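Local coordinates for protein carbohydrate kinase, FGGY (Rhodospirillum rubrum, PDB 3IFR) that probably phosphorylates D-xylulose at the expense of ATP, as a xylulose kinase of the FGGY carbohydrate kinase family, at residues G337-G349 and P357-S369. Sequence-based numbering, arbitrary orientation.
Sequences GADGLVCLPYFLG and PFASGTFTGLSLS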
loop_
_atom_site.group_PDB
_atom_site.type_symbol
_atom_site.label_atom_id
_atom_site.label_comp_id
_atom_site.label_asym_id
_atom_site.label_seq_id
_atom_site.Cartn_x
_atom_site.Cartn_y
_atom_site.Cartn_z
ATOM N N GLY A 337 -24.050 -16.898 -6.100
ATOM C CA GLY A 337 -24.270 -17.580 -4.835
ATOM C C GLY A 337 -23.808 -19.027 -4.885
ATOM O O GLY A 337 -23.736 -19.707 -3.861
ATOM N N ALA A 338 -23.499 -19.503 -6.088
ATOM C CA ALA A 338 -22.957 -20.856 -6.290
ATOM C C ALA A 338 -23.753 -21.990 -5.666
ATOM O O ALA A 338 -23.196 -22.979 -5.259
ATOM C CB ALA A 338 -21.528 -20.919 -5.827
ATOM N N ASP A 339 -25.070 -21.855 -5.600
ATOM C CA ASP A 339 -25.924 -22.980 -5.198
ATOM C C ASP A 339 -25.688 -23.346 -3.748
ATOM O O ASP A 339 -25.584 -24.525 -3.415
ATOM C CB ASP A 339 -25.674 -24.204 -6.103
ATOM C CG ASP A 339 -26.415 -24.109 -7.444
ATOM O OD1 ASP A 339 -27.665 -24.133 -7.436
ATOM O OD2 ASP A 339 -25.762 -24.018 -8.504
ATOM N N GLY A 340 -25.575 -22.332 -2.891
ATOM C CA GLY A 340 -25.504 -22.573 -1.459
ATOM C C GLY A 340 -24.110 -22.761 -0.892
ATOM O O GLY A 340 -23.953 -23.002 0.302
ATOM N N LEU A 341 -23.095 -22.648 -1.738
ATOM C CA LEU A 341 -21.715 -22.646 -1.289
ATOM C C LEU A 341 -21.480 -21.348 -0.531
ATOM O O LEU A 341 -21.978 -20.295 -0.945
ATOM C CB LEU A 341 -20.763 -22.705 -2.480
ATOM C CG LEU A 341 -20.353 -24.098 -2.951
ATOM C CD1 LEU A 341 -19.172 -24.049 -3.899
ATOM C CD2 LEU A 341 -19.947 -24.857 -1.736
ATOM N N VAL A 342 -20.750 -21.419 0.581
ATOM C CA VAL A 342 -20.335 -20.210 1.277
ATOM C C VAL A 342 -18.889 -20.375 1.657
ATOM O O VAL A 342 -18.553 -21.331 2.334
ATOM C CB VAL A 342 -21.140 -19.978 2.574
ATOM C CG1 VAL A 342 -20.809 -18.618 3.152
ATOM C CG2 VAL A 342 -22.621 -20.097 2.314
ATOM N N CYS A 343 -18.041 -19.441 1.247
ATOM C CA CYS A 343 -16.617 -19.494 1.566
ATOM C C CYS A 343 -16.125 -18.330 2.475
ATOM O O CYS A 343 -16.463 -17.162 2.252
ATOM C CB CYS A 343 -15.816 -19.577 0.262
ATOM S SG CYS A 343 -14.080 -19.150 0.336
ATOM N N LEU A 344 -15.358 -18.662 3.515
ATOM C CA LEU A 344 -14.570 -17.676 4.222
ATOM C C LEU A 344 -13.155 -17.718 3.676
ATOM O O LEU A 344 -12.501 -18.759 3.723
ATOM C CB LEU A 344 -14.539 -17.998 5.706
ATOM C CG LEU A 344 -15.902 -17.976 6.369
ATOM C CD1 LEU A 344 -15.769 -18.518 7.763
ATOM C CD2 LEU A 344 -16.480 -16.547 6.382
ATOM N N PRO A 345 -12.648 -16.577 3.190
ATOM C CA PRO A 345 -11.367 -16.566 2.467
ATOM C C PRO A 345 -10.171 -16.185 3.321
ATOM O O PRO A 345 -9.309 -15.459 2.822
ATOM C CB PRO A 345 -11.574 -15.455 1.436
ATOM C CG PRO A 345 -12.721 -14.583 2.023
ATOM C CD PRO A 345 -13.258 -15.239 3.250
ATOM N N TYR A 346 -10.087 -16.671 4.553
ATOM C CA TYR A 346 -8.985 -16.296 5.445
ATOM C C TYR A 346 -7.840 -17.337 5.570
ATOM O O TYR A 346 -7.577 -17.897 6.652
ATOM C CB TYR A 346 -9.559 -15.885 6.803
ATOM C CG TYR A 346 -10.794 -14.994 6.682
ATOM C CD1 TYR A 346 -10.771 -13.839 5.905
ATOM C CD2 TYR A 346 -11.976 -15.314 7.340
ATOM C CE1 TYR A 346 -11.887 -13.028 5.791
ATOM C CE2 TYR A 346 -13.105 -14.517 7.225
ATOM C CZ TYR A 346 -13.057 -13.375 6.449
ATOM O OH TYR A 346 -14.174 -12.573 6.345
ATOM N N PHE A 347 -7.130 -17.540 4.462
ATOM C CA PHE A 347 -6.080 -18.551 4.370
ATOM C C PHE A 347 -4.778 -18.231 5.119
ATOM O O PHE A 347 -4.002 -19.143 5.465
ATOM C CB PHE A 347 -5.812 -18.869 2.900
ATOM C CG PHE A 347 -7.053 -19.270 2.143
ATOM C CD1 PHE A 347 -7.542 -20.577 2.227
ATOM C CD2 PHE A 347 -7.734 -18.349 1.373
ATOM C CE1 PHE A 347 -8.682 -20.960 1.544
ATOM C CE2 PHE A 347 -8.869 -18.718 0.676
ATOM C CZ PHE A 347 -9.357 -20.026 0.764
ATOM N N LEU A 348 -4.535 -16.949 5.378
ATOM C CA LEU A 348 -3.379 -16.535 6.181
ATOM C C LEU A 348 -3.857 -15.927 7.487
ATOM O O LEU A 348 -3.080 -15.357 8.250
ATOM C CB LEU A 348 -2.538 -15.499 5.434
ATOM C CG LEU A 348 -1.635 -16.017 4.318
ATOM C CD1 LEU A 348 -2.121 -17.363 3.775
ATOM C CD2 LEU A 348 -1.510 -14.988 3.198
ATOM N N GLY A 349 -5.139 -16.069 7.752
ATOM C CA GLY A 349 -5.782 -15.214 8.725
ATOM C C GLY A 349 -6.461 -14.086 7.955
ATOM O O GLY A 349 -6.512 -14.107 6.712
ATOM N N PRO A 357 -8.388 -12.059 13.541
ATOM C CA PRO A 357 -7.787 -13.200 14.192
ATOM C C PRO A 357 -7.107 -14.117 13.247
ATOM O O PRO A 357 -6.991 -13.809 12.070
ATOM C CB PRO A 357 -9.015 -13.974 14.606
ATOM C CG PRO A 357 -9.745 -13.962 13.465
ATOM C CD PRO A 357 -9.542 -12.573 12.812
ATOM N N PHE A 358 -6.733 -15.276 13.780
ATOM C CA PHE A 358 -6.434 -16.417 12.948
ATOM C C PHE A 358 -7.609 -17.392 12.732
ATOM O O PHE A 358 -7.747 -18.445 13.311
ATOM C CB PHE A 358 -5.073 -17.024 13.187
ATOM C CG PHE A 358 -4.014 -16.383 12.367
ATOM C CD1 PHE A 358 -3.067 -17.136 11.691
ATOM C CD2 PHE A 358 -3.989 -15.019 12.222
ATOM C CE1 PHE A 358 -2.083 -16.544 10.903
ATOM C CE2 PHE A 358 -3.014 -14.403 11.423
ATOM C CZ PHE A 358 -2.054 -15.182 10.766
ATOM N N ALA A 359 -8.476 -16.900 11.870
ATOM C CA ALA A 359 -9.529 -17.608 11.243
ATOM C C ALA A 359 -8.866 -18.336 10.086
ATOM O O ALA A 359 -7.779 -17.989 9.714
ATOM C CB ALA A 359 -10.499 -16.634 10.749
ATOM N N SER A 360 -9.502 -19.331 9.522
ATOM C CA SER A 360 -8.858 -19.999 8.427
ATOM C C SER A 360 -9.801 -20.207 7.296
ATOM O O SER A 360 -10.968 -20.127 7.478
ATOM C CB SER A 360 -8.371 -21.318 8.908
ATOM O OG SER A 360 -9.405 -21.896 9.605
ATOM N N GLY A 361 -9.284 -20.465 6.125
ATOM C CA GLY A 361 -10.108 -20.717 4.945
ATOM C C GLY A 361 -11.210 -21.718 5.235
ATOM O O GLY A 361 -10.967 -22.772 5.841
ATOM N N THR A 362 -12.435 -21.364 4.855
ATOM C CA THR A 362 -13.565 -22.270 5.040
ATOM C C THR A 362 -14.450 -22.425 3.791
ATOM O O THR A 362 -14.807 -21.446 3.169
ATOM C CB THR A 362 -14.399 -21.788 6.209
ATOM O OG1 THR A 362 -13.532 -21.624 7.336
ATOM C CG2 THR A 362 -15.495 -22.779 6.535
ATOM N N PHE A 363 -14.785 -23.649 3.418
ATOM C CA PHE A 363 -15.816 -23.848 2.418
ATOM C C PHE A 363 -16.898 -24.656 3.059
ATOM O O PHE A 363 -16.610 -25.640 3.716
ATOM C CB PHE A 363 -15.296 -24.608 1.206
ATOM C CG PHE A 363 -14.442 -23.782 0.303
ATOM C CD1 PHE A 363 -14.988 -23.114 -0.758
ATOM C CD2 PHE A 363 -13.084 -23.699 0.500
ATOM C CE1 PHE A 363 -14.203 -22.377 -1.606
ATOM C CE2 PHE A 363 -12.312 -22.943 -0.347
ATOM C CZ PHE A 363 -12.889 -22.277 -1.402
ATOM N N THR A 364 -18.144 -24.255 2.859
ATOM C CA THR A 364 -19.247 -24.925 3.518
ATOM C C THR A 364 -20.460 -24.953 2.601
ATOM O O THR A 364 -20.529 -24.188 1.653
ATOM C CB THR A 364 -19.593 -24.228 4.808
ATOM O OG1 THR A 364 -20.409 -25.100 5.583
ATOM C CG2 THR A 364 -20.340 -22.924 4.514
ATOM N N GLY A 365 -21.410 -25.836 2.872
ATOM C CA GLY A 365 -22.583 -25.956 2.020
ATOM C C GLY A 365 -22.299 -26.820 0.803
ATOM O O GLY A 365 -23.052 -26.779 -0.168
ATOM N N LEU A 366 -21.200 -27.582 0.854
ATOM C CA LEU A 366 -20.808 -28.457 -0.244
ATOM C C LEU A 366 -21.718 -29.667 -0.396
ATOM O O LEU A 366 -22.169 -30.245 0.602
ATOM C CB LEU A 366 -19.374 -28.959 -0.069
ATOM C CG LEU A 366 -18.298 -27.896 -0.228
ATOM C CD1 LEU A 366 -17.051 -28.399 0.456
ATOM C CD2 LEU A 366 -18.044 -27.593 -1.686
ATOM N N SER A 367 -21.933 -30.075 -1.649
ATOM C CA SER A 367 -22.713 -31.253 -1.954
ATOM C C SER A 367 -22.089 -31.875 -3.177
ATOM O O SER A 367 -21.354 -31.200 -3.913
ATOM C CB SER A 367 -24.121 -30.836 -2.336
ATOM O OG SER A 367 -24.149 -30.586 -3.729
ATOM N N LEU A 368 -22.417 -33.134 -3.439
ATOM C CA LEU A 368 -21.828 -33.861 -4.573
ATOM C C LEU A 368 -22.223 -33.266 -5.917
ATOM O O LEU A 368 -21.685 -33.652 -6.952
ATOM C CB LEU A 368 -22.211 -35.323 -4.530
ATOM C CG LEU A 368 -21.795 -36.060 -3.256
ATOM C CD1 LEU A 368 -22.576 -37.370 -3.147
ATOM C CD2 LEU A 368 -20.296 -36.293 -3.219
ATOM N N SER A 369 -23.152 -32.308 -5.887
ATOM C CA SER A 369 -23.521 -31.548 -7.080
ATOM C C SER A 369 -22.522 -30.448 -7.449
ATOM O O SER A 369 -22.395 -30.107 -8.615
ATOM C CB SER A 369 -24.935 -30.936 -6.942
ATOM O OG SER A 369 -25.923 -31.945 -6.781
#
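C343 and F363 face each other as the non-hydrogen-bonded pair in the middle of a two-stranded antiparallel ribbon. C343 SG, anti to its own backbone N (chi1 162°), sits over one face of the F363 ring, 4.0 Å from the centroid and displaced toward the CE1-CZ rim, while C343 CB packs on CE1. F347 CZ reaches F363 CE2 at 4.3 Å near the F347 ring plane, and the CD1-CE1 side of the F347 ring lies against G361 CA, where there is no side chain to obstruct it. F347 also meets the ring of W310, and C343 rests on A382 of helix 372-397.

The side chains of the two hydrogen-bonded pairs lie on the other face of the ribbon. V342 and T364 exchange backbone bonds, as do L344 and T362; the straightest, T362 N to L344 O (2.8 Å, 169°), lies in the carbonyl plane on a lone pair. L344 and T362 run side by side, CB to CB 3.8 Å, with L344 CD1 alongside T362 CB and OG1. That hydroxyl donates to S360 O at 3.0 Å, from a position tilted off the carbonyl plane, which ties it back to the loop just ahead of its own strand. T364 puts CG2 between its backbone N and carbonyl carbon, which brings the methyl to 3.6 Å from V342 CB.

Beyond the strands, A359 CB touches Y346 CD2, and G349 CA stands over the F358 ring, though that ring crowds L348 O in the model and its exact placement is doubtful. L341 CD2 meets L366 CD2, with L375 of helix 372-397 touching both leucines, while Y346 and T364 lean on helix 475-496. Four backbone bonds thus fix the register, while largely apolar side chains hold the ribbon together and pack it on these two helices.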